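Uncharacterized protein (Treponema denticola ATCC 35404, PDB 6R9N) serves as an iron(II) and oxygen sensor for bacterial chemotaxis, holding a di-iron centre that stabilises a peroxy species in a metallo-beta-lactamase-like fold. Local coordinates at residues A[183-186]-A[187-191]; A[230-233]-A[234-238]; A[243-246]-A[247-251]. One frame throughout, in Å; residues are numbered along the deposited sequence.

Contact 1 of 3, residues A[183-186]-A[187-191]; sequences EDFE and KHLPL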
loop_
_atom_site.group_PDB
_atom_site.type_symbol
_atom_site.label_atom_id
_atom_site.label_comp_id
_atom_site.label_asym_id
_atom_site.label_seq_id
_atom_site.Cartn_x
_atom_site.Cartn_y
_atom_site.Cartn_z
ATOM N N GLU A 183 -23.458 -17.225 -0.362
ATOM C CA GLU A 183 -24.739 -17.678 0.192
ATOM C C GLU A 183 -24.624 -18.511 1.460
ATOM O O GLU A 183 -25.636 -18.763 2.109
ATOM C CB GLU A 183 -25.627 -18.359 -0.840
ATOM C CG GLU A 183 -26.263 -17.293 -1.816
ATOM C CD GLU A 183 -27.222 -16.350 -1.082
ATOM O OE1 GLU A 183 -27.286 -15.152 -1.425
ATOM O OE2 GLU A 183 -27.871 -16.780 -0.100
ATOM N N ASP A 184 -23.426 -18.880 1.882
ATOM C CA ASP A 184 -23.274 -19.510 3.193
ATOM C C ASP A 184 -22.090 -18.834 3.867
ATOM O O ASP A 184 -20.938 -19.074 3.490
ATOM C CB ASP A 184 -23.080 -21.028 3.113
ATOM C CG ASP A 184 -22.890 -21.657 4.484
ATOM O OD1 ASP A 184 -23.605 -21.244 5.451
ATOM O OD2 ASP A 184 -21.999 -22.531 4.620
ATOM N N PHE A 185 -22.398 -17.963 4.833
ATOM C CA PHE A 185 -21.354 -17.205 5.514
ATOM C C PHE A 185 -20.343 -18.126 6.178
ATOM O O PHE A 185 -19.139 -17.834 6.183
ATOM C CB PHE A 185 -21.968 -16.256 6.539
ATOM C CG PHE A 185 -21.011 -15.215 7.030
ATOM C CD1 PHE A 185 -20.583 -14.212 6.185
ATOM C CD2 PHE A 185 -20.515 -15.257 8.321
ATOM C CE1 PHE A 185 -19.680 -13.265 6.620
ATOM C CE2 PHE A 185 -19.618 -14.306 8.774
ATOM C CZ PHE A 185 -19.194 -13.308 7.918
ATOM N N GLU A 186 -20.803 -19.252 6.728
ATOM C CA GLU A 186 -19.874 -20.172 7.372
ATOM C C GLU A 186 -18.939 -20.820 6.366
ATOM O O GLU A 186 -17.771 -21.047 6.681
ATOM C CB GLU A 186 -20.627 -21.262 8.142
ATOM C CG GLU A 186 -21.373 -20.785 9.354
ATOM C CD GLU A 186 -20.441 -20.287 10.426
ATOM O OE1 GLU A 186 -19.321 -20.839 10.549
ATOM O OE2 GLU A 186 -20.822 -19.334 11.139
ATOM N N LYS A 187 -19.415 -21.119 5.154
ATOM C CA LYS A 187 -18.503 -21.666 4.154
ATOM C C LYS A 187 -17.563 -20.594 3.615
ATOM O O LYS A 187 -16.447 -20.903 3.176
ATOM C CB LYS A 187 -19.286 -22.291 2.999
ATOM C CG LYS A 187 -19.588 -23.769 3.149
ATOM C CD LYS A 187 -19.739 -24.451 1.788
ATOM C CE LYS A 187 -20.481 -25.779 1.908
ATOM N NZ LYS A 187 -21.608 -25.883 0.931
ATOM N N HIS A 188 -18.007 -19.335 3.616
ATOM C CA HIS A 188 -17.174 -18.241 3.133
ATOM C C HIS A 188 -16.119 -17.820 4.145
ATOM O O HIS A 188 -15.038 -17.375 3.751
ATOM C CB HIS A 188 -18.048 -17.042 2.792
ATOM C CG HIS A 188 -17.381 -16.043 1.906
ATOM N ND1 HIS A 188 -17.040 -16.321 0.599
ATOM C CD2 HIS A 188 -17.005 -14.763 2.131
ATOM C CE1 HIS A 188 -16.487 -15.252 0.056
ATOM N NE2 HIS A 188 -16.455 -14.293 0.964
ATOM N N LEU A 189 -16.410 -17.960 5.435
ATOM C CA LEU A 189 -15.525 -17.445 6.479
ATOM C C LEU A 189 -14.073 -17.873 6.324
ATOM O O LEU A 189 -13.190 -17.013 6.496
ATOM C CB LEU A 189 -16.057 -17.854 7.859
ATOM C CG LEU A 189 -15.871 -16.891 9.037
ATOM C CD1 LEU A 189 -15.983 -15.445 8.615
ATOM C CD2 LEU A 189 -16.915 -17.193 10.105
ATOM N N PRO A 190 -13.744 -19.136 6.026
ATOM C CA PRO A 190 -12.322 -19.496 5.879
ATOM C C PRO A 190 -11.615 -18.744 4.766
ATOM O O PRO A 190 -10.383 -18.725 4.746
ATOM C CB PRO A 190 -12.357 -21.005 5.582
ATOM C CG PRO A 190 -13.712 -21.462 6.009
ATOM C CD PRO A 190 -14.618 -20.291 5.764
ATOM N N LEU A 191 -12.350 -18.168 3.812
ATOM C CA LEU A 191 -11.727 -17.414 2.729
ATOM C C LEU A 191 -11.378 -15.980 3.124
ATOM O O LEU A 191 -10.539 -15.348 2.470
ATOM C CB LEU A 191 -12.650 -17.428 1.506
ATOM C CG LEU A 191 -13.191 -18.799 1.093
ATOM C CD1 LEU A 191 -13.958 -18.686 -0.211
ATOM C CD2 LEU A 191 -12.074 -19.828 0.975
#

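Contact 2 of 3, residues A[230-233]-A[234-238]; sequences KDEQ and VNNFL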
loop_
_atom_site.group_PDB
_atom_site.type_symbol
_atom_site.label_atom_id
_atom_site.label_comp_id
_atom_site.label_asym_id
_atom_site.label_seq_id
_atom_site.Cartn_x
_atom_site.Cartn_y
_atom_site.Cartn_z
ATOM N N LYS A 230 -24.858 -9.941 -0.241
ATOM C CA LYS A 230 -26.153 -9.306 -0.443
ATOM C C LYS A 230 -27.142 -9.831 0.589
ATOM O O LYS A 230 -26.943 -10.893 1.186
ATOM C CB LYS A 230 -26.674 -9.469 -1.880
ATOM C CG LYS A 230 -27.230 -10.828 -2.236
ATOM C CD LYS A 230 -27.957 -10.757 -3.589
ATOM C CE LYS A 230 -28.150 -12.140 -4.222
ATOM N NZ LYS A 230 -28.991 -13.073 -3.425
ATOM N N ASP A 231 -28.163 -9.014 0.854
ATOM C CA ASP A 231 -29.307 -9.342 1.727
ATOM C C ASP A 231 -28.792 -9.701 3.119
ATOM O O ASP A 231 -27.983 -8.947 3.680
ATOM C CB ASP A 231 -30.133 -10.429 1.048
ATOM C CG ASP A 231 -30.699 -9.986 -0.279
ATOM O OD1 ASP A 231 -30.914 -8.768 -0.462
ATOM O OD2 ASP A 231 -30.912 -10.861 -1.143
ATOM N N GLU A 232 -29.200 -10.833 3.693
ATOM C CA GLU A 232 -28.793 -11.208 5.038
ATOM C C GLU A 232 -27.283 -11.351 5.171
ATOM O O GLU A 232 -26.763 -11.307 6.287
ATOM C CB GLU A 232 -29.479 -12.514 5.433
ATOM C CG GLU A 232 -28.920 -13.737 4.722
ATOM C CD GLU A 232 -29.474 -13.917 3.299
ATOM O OE1 GLU A 232 -30.632 -13.499 3.047
ATOM O OE2 GLU A 232 -28.749 -14.481 2.437
ATOM N N GLN A 233 -26.565 -11.554 4.071
ATOM C CA GLN A 233 -25.122 -11.707 4.195
ATOM C C GLN A 233 -24.420 -10.383 4.485
ATOM O O GLN A 233 -23.326 -10.403 5.060
ATOM C CB GLN A 233 -24.547 -12.371 2.932
ATOM C CG GLN A 233 -25.018 -13.814 2.671
ATOM C CD GLN A 233 -24.756 -14.776 3.830
ATOM O OE1 GLN A 233 -24.098 -14.438 4.804
ATOM N NE2 GLN A 233 -25.283 -15.983 3.723
ATOM N N VAL A 234 -25.025 -9.243 4.116
ATOM C CA VAL A 234 -24.518 -7.945 4.562
ATOM C C VAL A 234 -24.522 -7.873 6.080
ATOM O O VAL A 234 -23.507 -7.551 6.705
ATOM C CB VAL A 234 -25.349 -6.793 3.970
ATOM C CG1 VAL A 234 -24.923 -5.471 4.633
ATOM C CG2 VAL A 234 -25.230 -6.736 2.438
ATOM N N ASN A 235 -25.675 -8.162 6.691
ATOM C CA ASN A 235 -25.767 -8.218 8.148
ATOM C C ASN A 235 -24.781 -9.221 8.723
ATOM O O ASN A 235 -24.127 -8.951 9.735
ATOM C CB ASN A 235 -27.186 -8.576 8.578
ATOM C CG ASN A 235 -28.087 -7.374 8.632
ATOM O OD1 ASN A 235 -27.620 -6.242 8.780
ATOM N ND2 ASN A 235 -29.395 -7.603 8.491
ATOM N N ASN A 236 -24.697 -10.400 8.114
ATOM C CA ASN A 236 -23.799 -11.423 8.629
ATOM C C ASN A 236 -22.365 -10.916 8.637
ATOM O O ASN A 236 -21.669 -11.012 9.650
ATOM C CB ASN A 236 -23.911 -12.689 7.783
ATOM C CG ASN A 236 -25.120 -13.530 8.142
ATOM O OD1 ASN A 236 -25.749 -13.328 9.183
ATOM N ND2 ASN A 236 -25.435 -14.496 7.294
ATOM N N PHE A 237 -21.922 -10.332 7.524
ATOM C CA PHE A 237 -20.552 -9.843 7.455
ATOM C C PHE A 237 -20.314 -8.728 8.470
ATOM O O PHE A 237 -19.337 -8.755 9.230
ATOM C CB PHE A 237 -20.225 -9.355 6.041
ATOM C CG PHE A 237 -18.876 -8.718 5.956
ATOM C CD1 PHE A 237 -17.732 -9.504 5.952
ATOM C CD2 PHE A 237 -18.742 -7.349 5.971
ATOM C CE1 PHE A 237 -16.490 -8.925 5.910
ATOM C CE2 PHE A 237 -17.501 -6.769 5.939
ATOM C CZ PHE A 237 -16.368 -7.560 5.906
ATOM N N LEU A 238 -21.208 -7.738 8.501
ATOM C CA LEU A 238 -21.034 -6.615 9.419
ATOM C C LEU A 238 -20.994 -7.081 10.871
ATOM O O LEU A 238 -20.162 -6.604 11.658
ATOM C CB LEU A 238 -22.151 -5.593 9.217
ATOM C CG LEU A 238 -22.182 -4.953 7.833
ATOM C CD1 LEU A 238 -23.271 -3.890 7.714
ATOM C CD2 LEU A 238 -20.816 -4.376 7.526
#

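Contact 3 of 3, residues A[243-246]-A[247-251]; sequences GLKC and GTDYI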
loop_
_atom_site.group_PDB
_atom_site.type_symbol
_atom_site.label_atom_id
_atom_site.label_comp_id
_atom_site.label_asym_id
_atom_site.label_seq_id
_atom_site.Cartn_x
_atom_site.Cartn_y
_atom_site.Cartn_z
ATOM N N GLY A 243 -16.986 -7.446 15.742
ATOM C CA GLY A 243 -16.375 -8.095 16.878
ATOM C C GLY A 243 -15.017 -8.713 16.630
ATOM O O GLY A 243 -14.482 -9.366 17.530
ATOM N N LEU A 244 -14.436 -8.532 15.441
ATOM C CA LEU A 244 -13.185 -9.198 15.094
ATOM C C LEU A 244 -12.006 -8.532 15.775
ATOM O O LEU A 244 -11.858 -7.307 15.726
ATOM C CB LEU A 244 -12.963 -9.188 13.584
ATOM C CG LEU A 244 -11.780 -9.999 13.044
ATOM C CD1 LEU A 244 -12.031 -11.493 13.153
ATOM C CD2 LEU A 244 -11.508 -9.625 11.579
ATOM N N LYS A 245 -11.165 -9.337 16.411
ATOM C CA LYS A 245 -9.874 -8.859 16.874
ATOM C C LYS A 245 -8.870 -9.075 15.755
ATOM O O LYS A 245 -8.903 -10.118 15.094
ATOM C CB LYS A 245 -9.429 -9.587 18.141
ATOM C CG LYS A 245 -10.140 -9.120 19.420
ATOM C CD LYS A 245 -9.862 -10.048 20.610
ATOM C CE LYS A 245 -11.157 -10.510 21.287
ATOM N NZ LYS A 245 -11.661 -9.558 22.321
ATOM N N CYS A 246 -8.081 -8.043 15.452
ATOM C CA CYS A 246 -7.294 -8.097 14.232
ATOM C C CYS A 246 -6.102 -7.166 14.355
ATOM O O CYS A 246 -6.159 -6.169 15.078
ATOM C CB CYS A 246 -8.133 -7.774 13.038
ATOM S SG CYS A 246 -8.822 -6.182 13.330
ATOM N N GLY A 247 -5.030 -7.488 13.614
ATOM C CA GLY A 247 -3.911 -6.578 13.447
ATOM C C GLY A 247 -3.128 -6.372 14.726
ATOM O O GLY A 247 -2.637 -7.321 15.349
ATOM N N THR A 248 -3.042 -5.120 15.152
ATOM C CA THR A 248 -2.263 -4.796 16.333
ATOM C C THR A 248 -2.905 -5.302 17.626
ATOM O O THR A 248 -2.268 -5.239 18.681
ATOM C CB THR A 248 -2.016 -3.287 16.336
ATOM O OG1 THR A 248 -0.834 -3.001 17.079
ATOM C CG2 THR A 248 -3.179 -2.552 16.925
ATOM N N ASP A 249 -4.149 -5.794 17.577
ATOM C CA ASP A 249 -4.699 -6.540 18.701
ATOM C C ASP A 249 -3.867 -7.777 19.016
ATOM O O ASP A 249 -3.952 -8.297 20.128
ATOM C CB ASP A 249 -6.143 -6.966 18.427
ATOM C CG ASP A 249 -7.089 -5.785 18.276
ATOM O OD1 ASP A 249 -6.721 -4.651 18.673
ATOM O OD2 ASP A 249 -8.211 -5.995 17.757
ATOM N N TYR A 250 -3.131 -8.304 18.043
ATOM C CA TYR A 250 -2.257 -9.445 18.283
ATOM C C TYR A 250 -0.810 -8.996 18.166
ATOM O O TYR A 250 -0.019 -9.603 17.433
ATOM C CB TYR A 250 -2.554 -10.572 17.297
ATOM C CG TYR A 250 -3.932 -11.181 17.484
ATOM C CD1 TYR A 250 -4.957 -10.921 16.585
ATOM C CD2 TYR A 250 -4.210 -11.998 18.580
ATOM C CE1 TYR A 250 -6.221 -11.468 16.757
ATOM C CE2 TYR A 250 -5.475 -12.547 18.767
ATOM C CZ TYR A 250 -6.474 -12.280 17.851
ATOM O OH TYR A 250 -7.722 -12.827 18.034
ATOM N N ILE A 251 -0.446 -7.945 18.902
ATOM C CA ILE A 251 0.836 -7.298 18.665
ATOM C C ILE A 251 1.996 -8.232 18.972
ATOM O O ILE A 251 3.088 -8.064 18.420
ATOM C CB ILE A 251 0.924 -5.989 19.480
ATOM C CG1 ILE A 251 2.155 -5.179 19.076
ATOM C CG2 ILE A 251 0.927 -6.267 20.974
ATOM C CD1 ILE A 251 1.963 -3.733 19.293
HETATM O O HOH W 1 -9.583 -12.803 16.040
#

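Contact 1 of 3, residues A[183-186]-A[187-191]
Leu189 N donates to Phe185 O at 2.8 Å in the opening turn of helix 185-199. This is a worked example of an N-capped helix start that soon meets a proline, here in a protein of the metallo-beta-lactamase-like ODP family. One step earlier, His188 N reaches Asp184 O at 2.9 Å. Asp184 itself is the N-cap. Its side chain swings CG anti to its own N (chi1 179°), which brings OD2 back over the opening turn to accept from Lys187 N at 3.0 Å. With an N-H...O angle of only 128° this capping bond is weak, although the carboxylate at the helix start is probably favoured by the helix dipole. Lys187 runs across the Asp184 side chain at about a right angle: its CG lies 3.1 Å from OD2, while NZ stops 5.0 Å from the same oxygen, so aliphatic chain rather than charge makes the encounter.

On another side of the turn, CE2 and CZ of the Phe185 ring meet the CD1 branch of Leu189, which approaches the ring at a slant. Both side chains also touch helix 232-242, Phe185 on Gln233, Asn236 and Phe237, and Leu189 on Trp240, so this apolar pair forms part of the seam between two helices. The buried His188 points elsewhere and sets its ring nearly perpendicular to that of Tyr229.

Pro190 has no N-H to continue the ladder, and the helix kinks here. Leu191 N turns instead to His188 O, three residues back. Where Glu186 O would meet a fourth-residue amide it finds carbon, Pro190 CD, at 3.4 Å.

Contact 2 of 3, residues A[230-233]-A[234-238]
Val234 N bonds to Asp231 O at 3.0 Å, a three-residue step that, with Gln233 N on Lys230 O, winds the chain into helix 232-242 before four-residue bonds take over at Asn236 N to Glu232 O and Phe237 N to Gln233 O. Such a strand-to-helix passage, here from strand 229-230 to the last long helix of a metallo-beta-lactamase-like fold, turns sharply at Asp231, whose phi is positive.

Val234 CB lies 3.4 Å from Asp231 O, and Val234, like Leu238, packs on Ile221 of strand 220-222, seating the helix against its sheet. Phe237 leaves the contact to meet Tyr229 and, on helix 185-199, Phe185 and Ile192.

Side chains join directly in one place. Gln233 is folded at chi2 (-56°), which turns its amide along the helix surface towards Asn236, one turn on, rather than outward. The two amides are steeply inclined to each other, with Phe185 packed against both residues. Asn236 ND2 points its N-H within its own amide plane and nearly straight at Gln233 OE1, 2.8 Å away, yet it arrives from above the Gln233 carbonyl plane, 52° out of it.

Contact 3 of 3, residues A[243-246]-A[247-251]
Hydrogen bonds between Cys246 and Asp249 run in both directions and define this bend after helix 232-242. Asp249 N donates to Cys246 O at 3.2 Å, while Asp249 OD2 accepts from Cys246 N at 3.1 Å along a nearly straight line. The amide meets the carboxylate on its anti side and somewhat out of plane. With CG anti to its carbonyl carbon (chi1 -64°), Asp249 lays its carboxylate back across the Cys246 peptide. The same OD2 also accepts from Asn203 N at the start of helix 203-215, so at least two backbone amides grip this one oxygen and probably help to keep the group ionised. Across the dimer, Thr248 O takes a hydrogen bond from Lys204 NZ of the second subunit.

Charge plays little part between the segments. Lys245 crosses Asp249 at about a right angle, but its NZ remains 6.7 Å from OD2.

Solvent adds a second tie. One water gives a hydrogen to Lys245 O at 2.9 Å and lies 2.7 Å from Tyr250 OH, in the plane of the phenol ring at its edge.

Packing contacts accompany this bridge. The ring turns its CE1 edge to Lys245 O, 3.4 Å away and close to the ring plane, and Lys245 CB rests 3.7 Å from the hydroxyl oxygen. Thr248 also packs on Ile205 of the second subunit.

The backbone angles give the motif its name. A further bond, from Tyr250 N to Gly247 O, belongs to the 3-10 segment 248-251, which the turn overlaps at Thr248. Gly247 (68°/-122°) and Thr248 fill the two middle positions, the first a usual place for glycine, of a type II' beta turn.

In the fold
Contacts 1 and 2, whose centres are 11 Å apart, open two helices that pack on each other. Around the helix starts, a weak ion pair joins Glu183 OE1 to Lys230 NZ at 3.4 Å, while Glu183 OE2 and Glu232 OE2, like charges, approach to 3.5 Å. Contact 3 lies about 20 Å from contact 1 and 22 Å from contact 2, centre to centre, at the dimer interface. None reaches the di-iron site: the side chains of His188 and Phe237 are about 14 and 13 Å from iron, and Gly247 is about 14 Å from the bound peroxide. The connections run along the chain: helix 185-199 carries Phe195 of the peroxide pocket, and iron ligands Gln224 and His225 precede contact 2.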